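Local coordinates for methyltransferase (Geobacter sulfurreducens PCA, PDB 3C3P), which probably transfers a methyl group from S-adenosyl-L-methionine to a hydroxyl oxygen of a substrate not yet identified, at residues A26-I31 with I37-R42; L50-K55 with W72-A77. One frame throughout, in Å; residues are numbered along the deposited sequence.

Overall arrangement
Both contacts belong to the helical layer over the seven-stranded mixed sheet of a class I methyltransferase fold, and they follow one another along the chain, their centres about 18 Å apart. Contact 1 joins helix 23-34 to the loop that leaves it; contact 2 joins helix 42-55, which that loop enters, to helix 69-75. Each is partly buried and neither has a hydrogen bond across it. Contact 1 rests on one isoleucine methyl, with a carboxylate and an arginine stem at its exposed margin. Contact 2 is a tight alanine pair flanked by a phenylalanine edge and an arginine stem, lying nearer the centre of the chain, and its helix 42-55 also meets the second subunit.

Contact 1 (A26-I31 with I37-R42); sequences AAMEQI and IPIVDR
The connection between two successive helices of the N-terminal region, in which the chain leaves helix 23-34 and doubles back along it before entering helix 42-55, is closed here by Ile39 against Met28 and Glu29. The loop has no regular structure, and its backbone passes the helix at a distance, with Glu29 CA and Ile39 CA 7.5 Å apart. The isoleucine spans the gap with one methyl: Ile39 CD1 comes 3.8 Å from Glu29 CA and 3.9 Å from Met28 O, so its end lies on the helix backbone itself. Its CG1 branch is set between the backbone N and the carbonyl carbon (chi1 68°) and then runs on extended to reach the helix. Selenomethionine Met28 meets the same methyl by its stem, Met28 CG standing 4.1 Å from Ile39 CD1, and the side chains meet at a slant. The Met28 side chain also touches His96 and Met100 of helix 91-104 and Cys69 of helix 69-75.

Toward the start of helix 42-55, Glu29 reaches out with an extended chain and lays OE2 beside the aliphatic part of Arg42, 3.9 Å from Arg42 CG. The charged ends do not pair: Glu29 OE2 and Arg42 NE are 5.3 Å apart, and the carboxylate and guanidinium planes are turned 37° from each other. Arg42 NH2 instead donates to the carbonyl oxygen of Pro19, while Asp41 sits at the N-cap of helix 42-55, its side chain capping a backbone N just beyond, with OD1 also hydrogen-bonded to Thr44 OG1. The loop thus rests on helix 23-34 chiefly through the van der Waals contact of the Ile39 CD1 branch, and the opposite charges of Glu29 and Arg42 probably add a weak, long-range attraction.

Contact 2 (L50-K55 with W72-A77); sequences LLARIK and WWFARA. With EDO (1,2-ethanediol), chain R.
Two alanine methyls meet tightly, Ala52 CB lying 3.5 Å from Ala77 CB, and this small pair brings helix 42-55 up to the end of helix 69-75. With no larger side chain between them, the backbones come near, Arg53 CA and Ala77 CA being 5.5 Å apart. The Ala52 methyl also abuts the Phe74 ring: Ala52 CB is 4.0 Å from Phe74 CD1, at the ring edge and near its plane. Phe74 CG is anti to its carbonyl carbon (chi1 -69°), which points the ring at helix 42-55, and its turn about CB-CG (chi2 -62°) puts the edge toward the methyl.

The stem of Arg53 also packs on Ala77. Bent at chi2 and chi3, the chain sets Arg53 CD 3.4 Å from Ala77 O and 3.9 Å from Ala77 CB. The guanidinium stands oblique to that carbonyl and makes no hydrogen bond to it; Arg53 NH1 is hydrogen-bonded to Tyr49 OH. The backbone oxygen of Arg53 accepts a 2.9 Å hydrogen bond from O2 of a 1,2-ethanediol, probably from the crystallisation liquor, which also bonds to Tyr207 OH of the second subunit.

Helix 42-55 therefore lies between helix 69-75 and the dimer partner, where Ile54 meets Ile54 of the second subunit, while Leu51 and Phe74 both rest on Ile157 of strand 154-159.

Contact 1 (A26-I31 with I37-R42)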
loop_
_atom_site.group_PDB
_atom_site.type_symbol
_atom_site.label_atom_id
_atom_site.label_comp_id
_atom_site.label_asym_id
_atom_site.label_seq_id
_atom_site.Cartn_x
_atom_site.Cartn_y
_atom_site.Cartn_z
ATOM N N ALA A 26 8.955 3.503 21.051
ATOM C CA ALA A 26 8.511 4.489 22.049
ATOM C C ALA A 26 9.688 5.335 22.543
ATOM O O ALA A 26 9.547 6.534 22.819
ATOM C CB ALA A 26 7.801 3.799 23.209
ATOM N N ALA A 27 10.852 4.700 22.607
ATOM C CA ALA A 27 12.066 5.357 23.071
ATOM C C ALA A 27 12.508 6.361 22.035
ATOM O O ALA A 27 13.022 7.423 22.355
ATOM C CB ALA A 27 13.158 4.344 23.311
HETATM N N MSE A 28 12.247 6.007 20.786
HETATM C CA MSE A 28 12.622 6.819 19.614
HETATM C C MSE A 28 11.767 8.090 19.430
HETATM O O MSE A 28 12.264 9.144 19.023
HETATM C CB MSE A 28 12.607 5.944 18.348
HETATM C CG MSE A 28 12.935 6.687 17.090
HETATM SE SE MSE A 28 13.257 5.508 15.575
HETATM C CE MSE A 28 11.571 4.516 15.541
ATOM N N GLU A 29 10.485 7.976 19.743
ATOM C CA GLU A 29 9.543 9.101 19.647
ATOM C C GLU A 29 9.923 10.221 20.586
ATOM O O GLU A 29 10.009 11.384 20.213
ATOM C CB GLU A 29 8.138 8.646 20.034
ATOM C CG GLU A 29 7.506 7.677 19.038
ATOM C CD GLU A 29 6.212 7.035 19.535
ATOM O OE1 GLU A 29 5.784 7.327 20.675
ATOM O OE2 GLU A 29 5.635 6.222 18.777
ATOM N N GLN A 30 10.124 9.839 21.839
ATOM C CA GLN A 30 10.525 10.780 22.900
ATOM C C GLN A 30 11.858 11.447 22.632
ATOM O O GLN A 30 12.058 12.619 22.951
ATOM C CB GLN A 30 10.598 10.081 24.261
ATOM C CG GLN A 30 9.283 9.982 25.006
ATOM C CD GLN A 30 8.828 11.337 25.520
ATOM O OE1 GLN A 30 9.509 12.347 25.333
ATOM N NE2 GLN A 30 7.682 11.361 26.187
ATOM N N ILE A 31 12.759 10.695 22.024
ATOM C CA ILE A 31 14.102 11.211 21.725
ATOM C C ILE A 31 13.948 12.212 20.592
ATOM O O ILE A 31 14.673 13.202 20.490
ATOM C CB ILE A 31 15.090 10.139 21.305
ATOM C CG1 ILE A 31 15.560 9.360 22.530
ATOM C CG2 ILE A 31 16.286 10.793 20.671
ATOM C CD1 ILE A 31 16.478 8.200 22.220
ATOM N N ILE A 37 13.056 16.481 16.460
ATOM C CA ILE A 37 13.266 15.805 15.180
ATOM C C ILE A 37 11.985 15.210 14.593
ATOM O O ILE A 37 11.287 14.443 15.265
ATOM C CB ILE A 37 14.336 14.675 15.330
ATOM C CG1 ILE A 37 15.683 15.271 15.755
ATOM C CG2 ILE A 37 14.484 13.891 14.020
ATOM C CD1 ILE A 37 16.745 14.248 16.096
ATOM N N PRO A 38 11.636 15.607 13.351
ATOM C CA PRO A 38 10.430 14.995 12.764
ATOM C C PRO A 38 10.684 13.562 12.347
ATOM O O PRO A 38 11.704 13.263 11.712
ATOM C CB PRO A 38 10.133 15.863 11.533
ATOM C CG PRO A 38 11.380 16.669 11.287
ATOM C CD PRO A 38 12.119 16.769 12.579
ATOM N N ILE A 39 9.780 12.688 12.768
ATOM C CA ILE A 39 9.858 11.255 12.423
ATOM C C ILE A 39 8.506 10.694 11.969
ATOM O O ILE A 39 7.431 11.220 12.271
ATOM C CB ILE A 39 10.436 10.344 13.582
ATOM C CG1 ILE A 39 9.482 10.265 14.783
ATOM C CG2 ILE A 39 11.858 10.792 14.001
ATOM C CD1 ILE A 39 9.944 9.273 15.868
ATOM N N VAL A 40 8.613 9.629 11.193
ATOM C CA VAL A 40 7.472 8.875 10.676
ATOM C C VAL A 40 6.545 8.394 11.808
ATOM O O VAL A 40 7.028 7.720 12.700
ATOM C CB VAL A 40 8.002 7.655 9.809
ATOM C CG1 VAL A 40 7.021 6.531 9.698
ATOM C CG2 VAL A 40 8.452 8.159 8.423
ATOM N N ASP A 41 5.246 8.736 11.799
ATOM C CA ASP A 41 4.340 8.223 12.869
ATOM C C ASP A 41 4.124 6.694 12.723
ATOM O O ASP A 41 4.504 6.091 11.711
ATOM C CB ASP A 41 3.009 9.005 13.071
ATOM C CG ASP A 41 1.971 8.860 11.949
ATOM O OD1 ASP A 41 2.052 8.023 11.017
ATOM O OD2 ASP A 41 0.963 9.595 12.066
ATOM N N ARG A 42 3.489 6.089 13.721
ATOM C CA ARG A 42 3.291 4.612 13.703
ATOM C C ARG A 42 2.437 4.079 12.581
ATOM O O ARG A 42 2.765 3.051 12.023
ATOM C CB ARG A 42 2.732 4.065 15.023
ATOM C CG ARG A 42 3.731 4.024 16.163
ATOM C CD ARG A 42 3.077 3.498 17.447
ATOM N NE ARG A 42 2.691 2.077 17.417
ATOM C CZ ARG A 42 1.932 1.513 18.364
ATOM N NH1 ARG A 42 1.423 2.260 19.319
ATOM N NH2 ARG A 42 1.604 0.234 18.319
#

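Contact 2 (L50-K55 with W72-A77)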
loop_
_atom_site.group_PDB
_atom_site.type_symbol
_atom_site.label_atom_id
_atom_site.label_comp_id
_atom_site.label_asym_id
_atom_site.label_seq_id
_atom_site.Cartn_x
_atom_site.Cartn_y
_atom_site.Cartn_z
ATOM N N LEU A 50 4.590 -2.932 5.673
ATOM C CA LEU A 50 3.724 -3.780 4.865
ATOM C C LEU A 50 4.098 -3.708 3.394
ATOM O O LEU A 50 4.190 -4.735 2.712
ATOM C CB LEU A 50 2.229 -3.498 5.114
ATOM C CG LEU A 50 1.306 -4.525 4.422
ATOM C CD1 LEU A 50 0.072 -4.910 5.277
ATOM C CD2 LEU A 50 0.938 -4.022 2.992
ATOM N N LEU A 51 4.340 -2.504 2.899
ATOM C CA LEU A 51 4.692 -2.360 1.475
ATOM C C LEU A 51 6.008 -3.082 1.156
ATOM O O LEU A 51 6.196 -3.713 0.099
ATOM C CB LEU A 51 4.778 -0.860 1.098
ATOM C CG LEU A 51 3.463 -0.073 1.084
ATOM C CD1 LEU A 51 3.744 1.420 0.927
ATOM C CD2 LEU A 51 2.505 -0.582 0.001
ATOM N N ALA A 52 6.928 -3.014 2.102
ATOM C CA ALA A 52 8.249 -3.611 1.940
ATOM C C ALA A 52 8.120 -5.119 1.959
ATOM O O ALA A 52 8.739 -5.815 1.174
ATOM C CB ALA A 52 9.233 -3.113 3.025
ATOM N N ARG A 53 7.275 -5.629 2.843
ATOM C CA ARG A 53 7.056 -7.082 2.872
ATOM C C ARG A 53 6.483 -7.592 1.540
ATOM O O ARG A 53 6.911 -8.599 1.016
ATOM C CB ARG A 53 6.118 -7.525 3.985
ATOM C CG ARG A 53 6.684 -7.503 5.385
ATOM C CD ARG A 53 7.991 -8.304 5.547
ATOM N NE ARG A 53 7.913 -9.734 5.246
ATOM C CZ ARG A 53 7.660 -10.693 6.132
ATOM N NH1 ARG A 53 7.399 -10.415 7.408
ATOM N NH2 ARG A 53 7.631 -11.939 5.707
ATOM N N ILE A 54 5.507 -6.894 0.976
ATOM C CA ILE A 54 4.913 -7.390 -0.283
ATOM C C ILE A 54 5.804 -7.121 -1.472
ATOM O O ILE A 54 5.787 -7.849 -2.449
ATOM C CB ILE A 54 3.440 -6.904 -0.569
ATOM C CG1 ILE A 54 3.371 -5.415 -0.759
ATOM C CG2 ILE A 54 2.472 -7.379 0.556
ATOM C CD1 ILE A 54 1.986 -4.921 -1.285
ATOM N N LYS A 55 6.617 -6.094 -1.381
ATOM C CA LYS A 55 7.527 -5.777 -2.479
ATOM C C LYS A 55 8.721 -6.758 -2.547
ATOM O O LYS A 55 9.181 -7.111 -3.633
ATOM C CB LYS A 55 8.109 -4.371 -2.288
ATOM C CG LYS A 55 9.031 -3.867 -3.417
ATOM C CD LYS A 55 8.268 -3.432 -4.641
ATOM C CE LYS A 55 9.199 -2.820 -5.718
ATOM N NZ LYS A 55 10.044 -3.882 -6.409
ATOM N N TRP A 72 14.493 1.845 10.301
ATOM C CA TRP A 72 14.136 0.890 11.331
ATOM C C TRP A 72 12.971 0.031 10.816
ATOM O O TRP A 72 12.995 -1.203 10.916
ATOM C CB TRP A 72 13.821 1.605 12.646
ATOM C CG TRP A 72 13.570 0.677 13.715
ATOM C CD1 TRP A 72 14.500 0.071 14.533
ATOM C CD2 TRP A 72 12.310 0.186 14.119
ATOM N NE1 TRP A 72 13.873 -0.758 15.425
ATOM C CE2 TRP A 72 12.526 -0.711 15.184
ATOM C CE3 TRP A 72 11.015 0.410 13.689
ATOM C CZ2 TRP A 72 11.485 -1.366 15.824
ATOM C CZ3 TRP A 72 9.984 -0.255 14.326
ATOM C CH2 TRP A 72 10.221 -1.123 15.369
ATOM N N TRP A 73 11.980 0.690 10.221
ATOM C CA TRP A 73 10.784 -0.010 9.686
ATOM C C TRP A 73 11.137 -0.920 8.526
ATOM O O TRP A 73 10.700 -2.071 8.443
ATOM C CB TRP A 73 9.671 0.966 9.270
ATOM C CG TRP A 73 9.034 1.650 10.438
ATOM C CD1 TRP A 73 9.339 2.887 10.934
ATOM C CD2 TRP A 73 8.020 1.113 11.284
ATOM N NE1 TRP A 73 8.551 3.159 12.037
ATOM C CE2 TRP A 73 7.749 2.079 12.282
ATOM C CE3 TRP A 73 7.340 -0.109 11.329
ATOM C CZ2 TRP A 73 6.799 1.880 13.273
ATOM C CZ3 TRP A 73 6.404 -0.307 12.321
ATOM C CH2 TRP A 73 6.146 0.686 13.285
ATOM N N PHE A 74 11.963 -0.392 7.640
ATOM C CA PHE A 74 12.405 -1.156 6.466
ATOM C C PHE A 74 13.321 -2.349 6.817
ATOM O O PHE A 74 13.212 -3.433 6.218
ATOM C CB PHE A 74 13.106 -0.260 5.437
ATOM C CG PHE A 74 12.192 0.708 4.742
ATOM C CD1 PHE A 74 11.133 0.233 3.966
ATOM C CD2 PHE A 74 12.437 2.063 4.765
ATOM C CE1 PHE A 74 10.289 1.103 3.280
ATOM C CE2 PHE A 74 11.596 2.939 4.068
ATOM C CZ PHE A 74 10.529 2.453 3.326
ATOM N N ALA A 75 14.232 -2.144 7.768
ATOM C CA ALA A 75 15.186 -3.193 8.161
ATOM C C ALA A 75 14.482 -4.442 8.664
ATOM O O ALA A 75 14.929 -5.570 8.455
ATOM C CB ALA A 75 16.178 -2.672 9.236
ATOM N N ARG A 76 13.375 -4.199 9.328
ATOM C CA ARG A 76 12.558 -5.256 9.932
ATOM C C ARG A 76 11.826 -6.092 8.905
ATOM O O ARG A 76 11.411 -7.208 9.187
ATOM C CB ARG A 76 11.495 -4.651 10.869
ATOM C CG ARG A 76 12.051 -3.829 12.028
ATOM C CD ARG A 76 11.048 -3.697 13.185
ATOM N NE ARG A 76 10.553 -5.027 13.565
ATOM C CZ ARG A 76 10.016 -5.374 14.729
ATOM N NH1 ARG A 76 9.982 -4.533 15.757
ATOM N NH2 ARG A 76 9.580 -6.623 14.881
ATOM N N ALA A 77 11.705 -5.527 7.707
ATOM C CA ALA A 77 10.947 -6.130 6.594
ATOM C C ALA A 77 11.735 -6.882 5.547
ATOM O O ALA A 77 11.146 -7.481 4.650
ATOM C CB ALA A 77 10.126 -5.008 5.881
HETATM C C1 EDO R . 4.529 -12.241 -1.029
HETATM O O1 EDO R . 3.957 -10.953 -0.923
HETATM C C2 EDO R . 5.884 -12.042 -0.480
HETATM O O2 EDO R . 5.896 -11.357 0.760
#